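Local coordinates for N-carbamoylsarcosine amidase related protein (Thermoplasma acidophilum, PDB 3EEF) that binds zinc and probably works as a hydrolase of the isochorismatase family, cleaving amide bonds as N-carbamoylsarcosine amidases do, at residues N100-L105 / L132-R137; H126-A131 / Y136-V141; V145-R148 / N152-D155. All blocks are in the same frame, centred on the assembly; numbering follows the deposited sequence.

Contact 1: N100-L105 / L132-R137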
loop_
_atom_site.group_PDB
_atom_site.type_symbol
_atom_site.label_atom_id
_atom_site.label_comp_id
_atom_site.label_asym_id
_atom_site.label_seq_id
_atom_site.Cartn_x
_atom_site.Cartn_y
_atom_site.Cartn_z
ATOM N N ASN A 100 -0.777 -9.027 5.508
ATOM C CA ASN A 100 -2.172 -9.172 5.089
ATOM C C ASN A 100 -3.126 -8.887 6.243
ATOM O O ASN A 100 -4.265 -9.403 6.285
ATOM C CB ASN A 100 -2.381 -10.559 4.494
ATOM C CG ASN A 100 -2.104 -11.664 5.479
ATOM O OD1 ASN A 100 -1.136 -11.609 6.247
ATOM N ND2 ASN A 100 -2.953 -12.699 5.447
ATOM N N LEU A 101 -2.691 -8.045 7.184
ATOM C CA LEU A 101 -3.526 -7.758 8.331
ATOM C C LEU A 101 -4.820 -7.123 7.862
ATOM O O LEU A 101 -5.886 -7.486 8.321
ATOM C CB LEU A 101 -2.815 -6.858 9.340
ATOM C CG LEU A 101 -3.596 -6.395 10.556
ATOM C CD1 LEU A 101 -4.110 -7.577 11.361
ATOM C CD2 LEU A 101 -2.685 -5.491 11.388
ATOM N N ASP A 102 -4.734 -6.173 6.954
ATOM C CA ASP A 102 -5.911 -5.448 6.560
ATOM C C ASP A 102 -6.884 -6.416 5.887
ATOM O O ASP A 102 -8.083 -6.340 6.090
ATOM C CB ASP A 102 -5.541 -4.279 5.656
ATOM C CG ASP A 102 -6.720 -3.382 5.375
ATOM O OD1 ASP A 102 -7.358 -2.939 6.352
ATOM O OD2 ASP A 102 -7.026 -3.174 4.185
HETATM N N MSE A 103 -6.359 -7.359 5.126
HETATM C CA MSE A 103 -7.208 -8.332 4.456
HETATM C C MSE A 103 -8.074 -9.102 5.450
HETATM O O MSE A 103 -9.283 -9.254 5.254
HETATM C CB MSE A 103 -6.355 -9.319 3.670
HETATM C CG MSE A 103 -5.632 -8.713 2.498
HETATM SE SE MSE A 103 -4.801 -10.065 1.314
HETATM C CE MSE A 103 -6.505 -10.953 0.695
ATOM N N ILE A 104 -7.451 -9.550 6.521
ATOM C CA ILE A 104 -8.113 -10.395 7.502
ATOM C C ILE A 104 -9.210 -9.601 8.198
ATOM O O ILE A 104 -10.316 -10.127 8.433
ATOM C CB ILE A 104 -7.153 -10.860 8.575
ATOM C CG1 ILE A 104 -6.129 -11.803 7.982
ATOM C CG2 ILE A 104 -7.894 -11.569 9.742
ATOM C CD1 ILE A 104 -4.854 -11.909 8.852
ATOM N N LEU A 105 -8.877 -8.347 8.546
ATOM C CA LEU A 105 -9.842 -7.445 9.180
ATOM C C LEU A 105 -11.021 -7.160 8.243
ATOM O O LEU A 105 -12.163 -7.127 8.650
ATOM C CB LEU A 105 -9.156 -6.131 9.567
ATOM C CG LEU A 105 -7.975 -6.193 10.541
ATOM C CD1 LEU A 105 -7.415 -4.760 10.833
ATOM C CD2 LEU A 105 -8.407 -6.898 11.790
ATOM N N LEU A 132 -5.871 3.835 11.973
ATOM C CA LEU A 132 -6.523 5.114 11.745
ATOM C C LEU A 132 -6.628 5.497 10.289
ATOM O O LEU A 132 -7.688 5.819 9.816
ATOM C CB LEU A 132 -5.793 6.223 12.479
ATOM C CG LEU A 132 -6.573 7.549 12.460
ATOM C CD1 LEU A 132 -7.940 7.366 13.153
ATOM C CD2 LEU A 132 -5.777 8.610 13.136
ATOM N N TYR A 133 -5.515 5.496 9.575
ATOM C CA TYR A 133 -5.523 5.761 8.135
ATOM C C TYR A 133 -6.564 4.894 7.392
ATOM O O TYR A 133 -7.179 5.318 6.416
ATOM C CB TYR A 133 -4.168 5.450 7.532
ATOM C CG TYR A 133 -2.944 6.174 8.105
ATOM C CD1 TYR A 133 -3.053 7.161 9.079
ATOM C CD2 TYR A 133 -1.678 5.886 7.614
ATOM C CE1 TYR A 133 -1.943 7.811 9.560
ATOM C CE2 TYR A 133 -0.558 6.540 8.083
ATOM C CZ TYR A 133 -0.700 7.495 9.056
ATOM O OH TYR A 133 0.397 8.133 9.551
ATOM N N ARG A 134 -6.713 3.658 7.838
ATOM C CA ARG A 134 -7.632 2.722 7.214
ATOM C C ARG A 134 -9.028 2.749 7.876
ATOM O O ARG A 134 -9.786 1.804 7.727
ATOM C CB ARG A 134 -7.040 1.311 7.308
ATOM C CG ARG A 134 -5.883 1.088 6.384
ATOM C CD ARG A 134 -4.993 -0.042 6.834
ATOM N NE ARG A 134 -3.878 -0.128 5.918
ATOM C CZ ARG A 134 -2.793 0.631 5.954
ATOM N NH1 ARG A 134 -2.617 1.546 6.900
ATOM N NH2 ARG A 134 -1.876 0.480 5.010
ATOM N N ASN A 135 -9.343 3.804 8.633
ATOM C CA ASN A 135 -10.699 4.059 9.125
ATOM C C ASN A 135 -11.254 3.056 10.142
ATOM O O ASN A 135 -12.463 2.967 10.320
ATOM C CB ASN A 135 -11.675 4.170 7.930
ATOM C CG ASN A 135 -12.882 5.092 8.207
ATOM O OD1 ASN A 135 -12.756 6.173 8.809
ATOM N ND2 ASN A 135 -14.059 4.670 7.732
ATOM N N TYR A 136 -10.385 2.312 10.810
ATOM C CA TYR A 136 -10.758 1.555 11.996
ATOM C C TYR A 136 -10.896 2.473 13.202
ATOM O O TYR A 136 -10.207 3.496 13.295
ATOM C CB TYR A 136 -9.700 0.494 12.307
ATOM C CG TYR A 136 -9.601 -0.529 11.218
ATOM C CD1 TYR A 136 -10.555 -1.535 11.111
ATOM C CD2 TYR A 136 -8.613 -0.455 10.255
ATOM C CE1 TYR A 136 -10.507 -2.462 10.094
ATOM C CE2 TYR A 136 -8.565 -1.375 9.206
ATOM C CZ TYR A 136 -9.510 -2.377 9.140
ATOM O OH TYR A 136 -9.477 -3.298 8.128
ATOM N N ARG A 137 -11.779 2.114 14.128
ATOM C CA ARG A 137 -11.726 2.688 15.487
ATOM C C ARG A 137 -10.708 1.901 16.284
ATOM O O ARG A 137 -10.407 0.739 15.960
ATOM C CB ARG A 137 -13.074 2.638 16.203
ATOM C CG ARG A 137 -14.180 3.456 15.533
ATOM C CD ARG A 137 -13.947 4.982 15.620
ATOM N NE ARG A 137 -13.672 5.463 16.986
ATOM C CZ ARG A 137 -14.545 5.481 18.012
ATOM N NH1 ARG A 137 -15.794 5.032 17.868
ATOM N NH2 ARG A 137 -14.165 5.960 19.209
#
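The turn that ends helix 123-133 sends Tyr136 across to Asp102 and Leu105 of helix 101-107. Tyr136 OH gives a hydrogen bond of 2.8 Å to Asp102 OD1. The oxygen is met on its syn side, with the donor 33° out of the carboxylate plane. Seen from the tyrosine, OD1 lies at the ring edge and in the ring plane. The carboxylate itself stands nearly upright against the ring. CG of Asp102 is anti to the backbone N (chi1 -172°), which carries the carboxylate out toward the phenol.

This turn is a Schellman motif. Asn135 is its positive-phi residue, and its N bonds to Leu132 O at 2.9 Å. Leu105 takes one face of the ring, where CD1 makes a CH-pi contact 4.0 Å from the Tyr136 centroid. Leu105 CB also sits close to Tyr136 OH, at 3.2 Å. A phenylalanine in place of Tyr136 would keep the ring but would probably leave Asp102 OD1 without its phenol donor.

Arg134 crosses the carboxylate at a slant, its CD 3.8 Å from Asp102 OD1. Its NE is too far for a salt bridge, and its NH1 bonds instead to Asp130 O. Asp102 OD2 has salt bridges to Arg106 and to Arg106 of the fourth subunit.

Contact 2: H126-A131 / Y136-V141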
loop_
_atom_site.group_PDB
_atom_site.type_symbol
_atom_site.label_atom_id
_atom_site.label_comp_id
_atom_site.label_asym_id
_atom_site.label_seq_id
_atom_site.Cartn_x
_atom_site.Cartn_y
_atom_site.Cartn_z
ATOM N N HIS A 126 2.532 2.429 16.161
ATOM C CA HIS A 126 2.665 2.430 14.711
ATOM C C HIS A 126 1.543 1.643 14.053
ATOM O O HIS A 126 0.955 2.077 13.076
ATOM C CB HIS A 126 4.054 1.928 14.313
ATOM C CG HIS A 126 5.109 2.979 14.440
ATOM N ND1 HIS A 126 5.668 3.319 15.650
ATOM C CD2 HIS A 126 5.626 3.840 13.531
ATOM C CE1 HIS A 126 6.512 4.320 15.472
ATOM N NE2 HIS A 126 6.521 4.644 14.195
ATOM N N THR A 127 1.245 0.478 14.595
ATOM C CA THR A 127 0.061 -0.257 14.200
ATOM C C THR A 127 -1.208 0.602 14.345
ATOM O O THR A 127 -2.074 0.575 13.473
ATOM C CB THR A 127 -0.041 -1.508 15.043
ATOM O OG1 THR A 127 1.184 -2.226 14.865
ATOM C CG2 THR A 127 -1.243 -2.390 14.611
ATOM N N ALA A 128 -1.313 1.354 15.438
ATOM C CA ALA A 128 -2.477 2.233 15.712
ATOM C C ALA A 128 -2.639 3.257 14.598
ATOM O O ALA A 128 -3.728 3.446 14.055
ATOM C CB ALA A 128 -2.291 2.956 17.051
ATOM N N ALA A 129 -1.532 3.901 14.256
ATOM C CA ALA A 129 -1.477 4.902 13.197
ATOM C C ALA A 129 -2.069 4.369 11.911
ATOM O O ALA A 129 -2.944 4.997 11.285
ATOM C CB ALA A 129 -0.004 5.349 12.973
ATOM N N ASP A 130 -1.604 3.200 11.517
ATOM C CA ASP A 130 -2.081 2.600 10.263
ATOM C C ASP A 130 -3.551 2.223 10.295
ATOM O O ASP A 130 -4.200 2.247 9.258
ATOM C CB ASP A 130 -1.266 1.377 9.906
ATOM C CG ASP A 130 -0.016 1.718 9.103
ATOM O OD1 ASP A 130 -0.006 2.779 8.436
ATOM O OD2 ASP A 130 0.947 0.909 9.138
ATOM N N ALA A 131 -4.038 1.809 11.470
ATOM C CA ALA A 131 -5.444 1.478 11.715
ATOM C C ALA A 131 -6.304 2.690 11.435
ATOM O O ALA A 131 -7.308 2.605 10.735
ATOM C CB ALA A 131 -5.616 1.049 13.184
ATOM N N TYR A 136 -10.385 2.312 10.810
ATOM C CA TYR A 136 -10.758 1.555 11.996
ATOM C C TYR A 136 -10.896 2.473 13.202
ATOM O O TYR A 136 -10.207 3.496 13.295
ATOM C CB TYR A 136 -9.700 0.494 12.307
ATOM C CG TYR A 136 -9.601 -0.529 11.218
ATOM C CD1 TYR A 136 -10.555 -1.535 11.111
ATOM C CD2 TYR A 136 -8.613 -0.455 10.255
ATOM C CE1 TYR A 136 -10.507 -2.462 10.094
ATOM C CE2 TYR A 136 -8.565 -1.375 9.206
ATOM C CZ TYR A 136 -9.510 -2.377 9.140
ATOM O OH TYR A 136 -9.477 -3.298 8.128
ATOM N N ARG A 137 -11.779 2.114 14.128
ATOM C CA ARG A 137 -11.726 2.688 15.487
ATOM C C ARG A 137 -10.708 1.901 16.284
ATOM O O ARG A 137 -10.407 0.739 15.960
ATOM C CB ARG A 137 -13.074 2.638 16.203
ATOM C CG ARG A 137 -14.180 3.456 15.533
ATOM C CD ARG A 137 -13.947 4.982 15.620
ATOM N NE ARG A 137 -13.672 5.463 16.986
ATOM C CZ ARG A 137 -14.545 5.481 18.012
ATOM N NH1 ARG A 137 -15.794 5.032 17.868
ATOM N NH2 ARG A 137 -14.165 5.960 19.209
ATOM N N ILE A 138 -10.167 2.546 17.324
ATOM C CA ILE A 138 -9.051 1.997 18.058
ATOM C C ILE A 138 -9.304 1.932 19.559
ATOM O O ILE A 138 -9.718 2.919 20.162
ATOM C CB ILE A 138 -7.765 2.823 17.830
ATOM C CG1 ILE A 138 -7.406 2.871 16.318
ATOM C CG2 ILE A 138 -6.604 2.226 18.679
ATOM C CD1 ILE A 138 -6.445 4.027 15.853
ATOM N N ILE A 139 -9.000 0.777 20.151
ATOM C CA ILE A 139 -9.050 0.572 21.574
ATOM C C ILE A 139 -7.713 -0.004 21.964
ATOM O O ILE A 139 -7.183 -0.863 21.259
ATOM C CB ILE A 139 -10.172 -0.465 21.952
ATOM C CG1 ILE A 139 -11.554 0.086 21.554
ATOM C CG2 ILE A 139 -10.119 -0.852 23.448
ATOM C CD1 ILE A 139 -12.709 -0.911 21.781
ATOM N N VAL A 140 -7.171 0.476 23.077
ATOM C CA VAL A 140 -5.940 -0.035 23.649
ATOM C C VAL A 140 -6.167 -0.513 25.093
ATOM O O VAL A 140 -6.782 0.176 25.880
ATOM C CB VAL A 140 -4.869 1.062 23.646
ATOM C CG1 VAL A 140 -3.512 0.488 24.078
ATOM C CG2 VAL A 140 -4.774 1.678 22.275
ATOM N N VAL A 141 -5.692 -1.709 25.421
ATOM C CA VAL A 141 -5.815 -2.261 26.766
ATOM C C VAL A 141 -4.583 -1.919 27.593
ATOM O O VAL A 141 -3.617 -2.656 27.561
ATOM C CB VAL A 141 -6.022 -3.778 26.693
ATOM C CG1 VAL A 141 -6.269 -4.386 28.087
ATOM C CG2 VAL A 141 -7.180 -4.067 25.751
#
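Ala128 and Ala131 of helix 123-133 rest on Tyr136 and Ile138, where the chain leaves the helix and enters strand 137-141. The contact belongs to the beta-alpha-beta crossover formed by strand 112-116, helix 123-133 and strand 137-141. It closes the second half of that unit, from helix to strand, in the three-layer alpha/beta fold of the isochorismatase family.

One hydrogen bond joins the segments. Tyr136 N donates to Ala131 O over 3.1 Å, with an N-H...O angle of 152°. This is the longer-range bond of the Schellman motif, and it fixes where the chain turns back toward the sheet. The same carbonyl oxygen lies near the plane of the Tyr136 ring, at its edge, 3.4 Å from CD2.

The apolar packing sets the two alanine methyls against Ile138 of the strand and CB of Tyr136 just before it. Ala131 CB is 4.2 Å from Tyr136 CB and 4.0 Å from Ile138 CG1, so one methyl serves both residues. Neither alanine has anything beyond CB, and the helix backbone can therefore lie close to the strand. Around them, Val113 packs on Ala131 and Leu115 on Ala128, both from strand 112-116. Phe157 and Tyr161 of helix 153-161 also cover Ala128.

The last kind of contact is methyl against carbonyl. In Ile138, CG1 lies beside the backbone N and anti to the carbonyl carbon (chi1 -58°). The branch thereby reaches up to the helix, and CD1 ends 3.3 Å from Ala128 O and 4.5 Å from Ala128 CB.

Contact 3: V145-R148 / N152-D155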
loop_
_atom_site.group_PDB
_atom_site.type_symbol
_atom_site.label_atom_id
_atom_site.label_comp_id
_atom_site.label_asym_id
_atom_site.label_seq_id
_atom_site.Cartn_x
_atom_site.Cartn_y
_atom_site.Cartn_z
ATOM N N VAL A 145 -0.409 -3.410 27.673
ATOM C CA VAL A 145 0.618 -2.751 26.851
ATOM C C VAL A 145 1.727 -2.209 27.751
ATOM O O VAL A 145 1.453 -1.652 28.806
ATOM C CB VAL A 145 -0.006 -1.632 26.015
ATOM C CG1 VAL A 145 1.040 -0.783 25.319
ATOM C CG2 VAL A 145 -0.942 -2.240 24.991
ATOM N N ALA A 146 2.975 -2.357 27.318
ATOM C CA ALA A 146 4.126 -1.822 28.075
ATOM C C ALA A 146 4.730 -0.625 27.397
ATOM O O ALA A 146 5.005 -0.702 26.214
ATOM C CB ALA A 146 5.185 -2.887 28.191
ATOM N N ALA A 147 4.986 0.456 28.143
ATOM C CA ALA A 147 5.752 1.606 27.623
ATOM C C ALA A 147 7.249 1.269 27.540
ATOM O O ALA A 147 7.697 0.268 28.127
ATOM C CB ALA A 147 5.535 2.835 28.506
ATOM N N ARG A 148 8.000 2.075 26.783
ATOM C CA ARG A 148 9.449 1.959 26.717
ATOM C C ARG A 148 10.109 3.295 27.109
ATOM O O ARG A 148 10.741 3.379 28.158
ATOM C CB ARG A 148 9.909 1.468 25.329
ATOM C CG ARG A 148 11.413 1.153 25.251
ATOM C CD ARG A 148 11.889 0.713 23.837
ATOM N NE ARG A 148 11.577 -0.687 23.527
ATOM C CZ ARG A 148 12.161 -1.766 24.090
ATOM N NH1 ARG A 148 13.120 -1.654 25.039
ATOM N NH2 ARG A 148 11.769 -2.990 23.709
ATOM N N ASN A 152 4.101 9.656 28.739
ATOM C CA ASN A 152 2.830 10.244 28.300
ATOM C C ASN A 152 2.127 9.462 27.166
ATOM O O ASN A 152 1.332 10.054 26.414
ATOM C CB ASN A 152 3.071 11.692 27.829
ATOM C CG ASN A 152 3.639 12.580 28.931
ATOM O OD1 ASN A 152 3.202 12.511 30.081
ATOM N ND2 ASN A 152 4.618 13.414 28.581
ATOM N N TRP A 153 2.400 8.156 27.055
ATOM C CA TRP A 153 1.926 7.378 25.910
ATOM C C TRP A 153 0.401 7.346 25.822
ATOM O O TRP A 153 -0.169 7.562 24.749
ATOM C CB TRP A 153 2.520 5.964 25.906
ATOM C CG TRP A 153 2.157 5.082 27.074
ATOM C CD1 TRP A 153 2.843 4.951 28.240
ATOM C CD2 TRP A 153 1.063 4.168 27.156
ATOM N NE1 TRP A 153 2.228 4.033 29.055
ATOM C CE2 TRP A 153 1.144 3.525 28.404
ATOM C CE3 TRP A 153 0.021 3.831 26.295
ATOM C CZ2 TRP A 153 0.217 2.586 28.823
ATOM C CZ3 TRP A 153 -0.901 2.895 26.708
ATOM C CH2 TRP A 153 -0.792 2.278 27.960
ATOM N N LYS A 154 -0.245 7.113 26.957
ATOM C CA LYS A 154 -1.706 7.062 27.048
ATOM C C LYS A 154 -2.324 8.329 26.442
ATOM O O LYS A 154 -3.289 8.265 25.694
ATOM C CB LYS A 154 -2.097 6.903 28.532
ATOM C CG LYS A 154 -3.341 6.096 28.805
ATOM C CD LYS A 154 -3.517 5.878 30.334
ATOM C CE LYS A 154 -4.972 6.169 30.804
ATOM N NZ LYS A 154 -5.237 5.797 32.236
ATOM N N ASP A 155 -1.734 9.477 26.762
ATOM C CA ASP A 155 -2.179 10.790 26.270
ATOM C C ASP A 155 -2.048 10.923 24.748
ATOM O O ASP A 155 -2.858 11.589 24.091
ATOM C CB ASP A 155 -1.319 11.888 26.935
ATOM C CG ASP A 155 -2.083 13.182 27.202
ATOM O OD1 ASP A 155 -2.338 13.953 26.251
ATOM O OD2 ASP A 155 -2.385 13.454 28.388
#
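Lys154 NZ forms a salt bridge with Glu142 OE1, and Lys154 follows directly in the chain after Trp153, which packs across the contact on Val145 and Ala147. Glu142 also packs on the Trp153 side chain. Between the two segments themselves the contact is wholly apolar.

Helix 153-161 lies on the connection from strand 137-141 to strand 164-166, an edge strand of the parallel sheet within this chain. Trp153 is the first residue of this helix, and its indole packs the first turn on the short strand 145-146, away from the zinc site. The indole is laid along residues 145-147. The two ends of the ring system meet different residues. At the five-membered ring, Ala147 CB lies 3.4 Å from Trp153 CD1 and 3.6 Å from Trp153 NE1. This is a tight methyl contact, and it comes in obliquely to the ring. At the six-membered ring, Val145 CG1 reaches Trp153 CZ3 at 4.4 Å. This second approach is looser and also oblique.

The torsions of the tryptophan explain the span. CG stands between the backbone N and the carbonyl carbon (chi1 63°), and chi2 of -91° turns the indole crosswise to the CA-CB bond. The long axis of the indole can then cover both residues. On the other segment the chain is extended. The side chains of Val145 and Ala147 point toward the helix, while Ala146 between them points away.

Ala120 also touches both Val145 and Trp153, and its backbone pairs with Ala146. Thus the indole lies between the start of helix 153-161 and strand 145-146, while Ala146 packs on Glu23 and Thr27 of helix 22-40.

In the fold
Contact 2 is the buried one; contacts 1 and 3 are partly buried. Contacts 1 and 2 both use helix 123-133 and share Tyr136, whose backbone serves the helix end and whose phenol serves helix 101-107. Contact 3 comes later in the chain, its centre about 13 Å from that of contact 2, and meets it where Val140 CG1 packs on Val145 CG2 at 3.9 Å. The chemistry follows the place. Contact 1 ties helix 101-107 to the turn after helix 123-133 through a phenol-carboxylate bond and a leucine on the ring. Contact 2 packs alanines on an isoleucine and adds one backbone bond. Contact 3 relies on one indole, and no other chain of the assembly touches it.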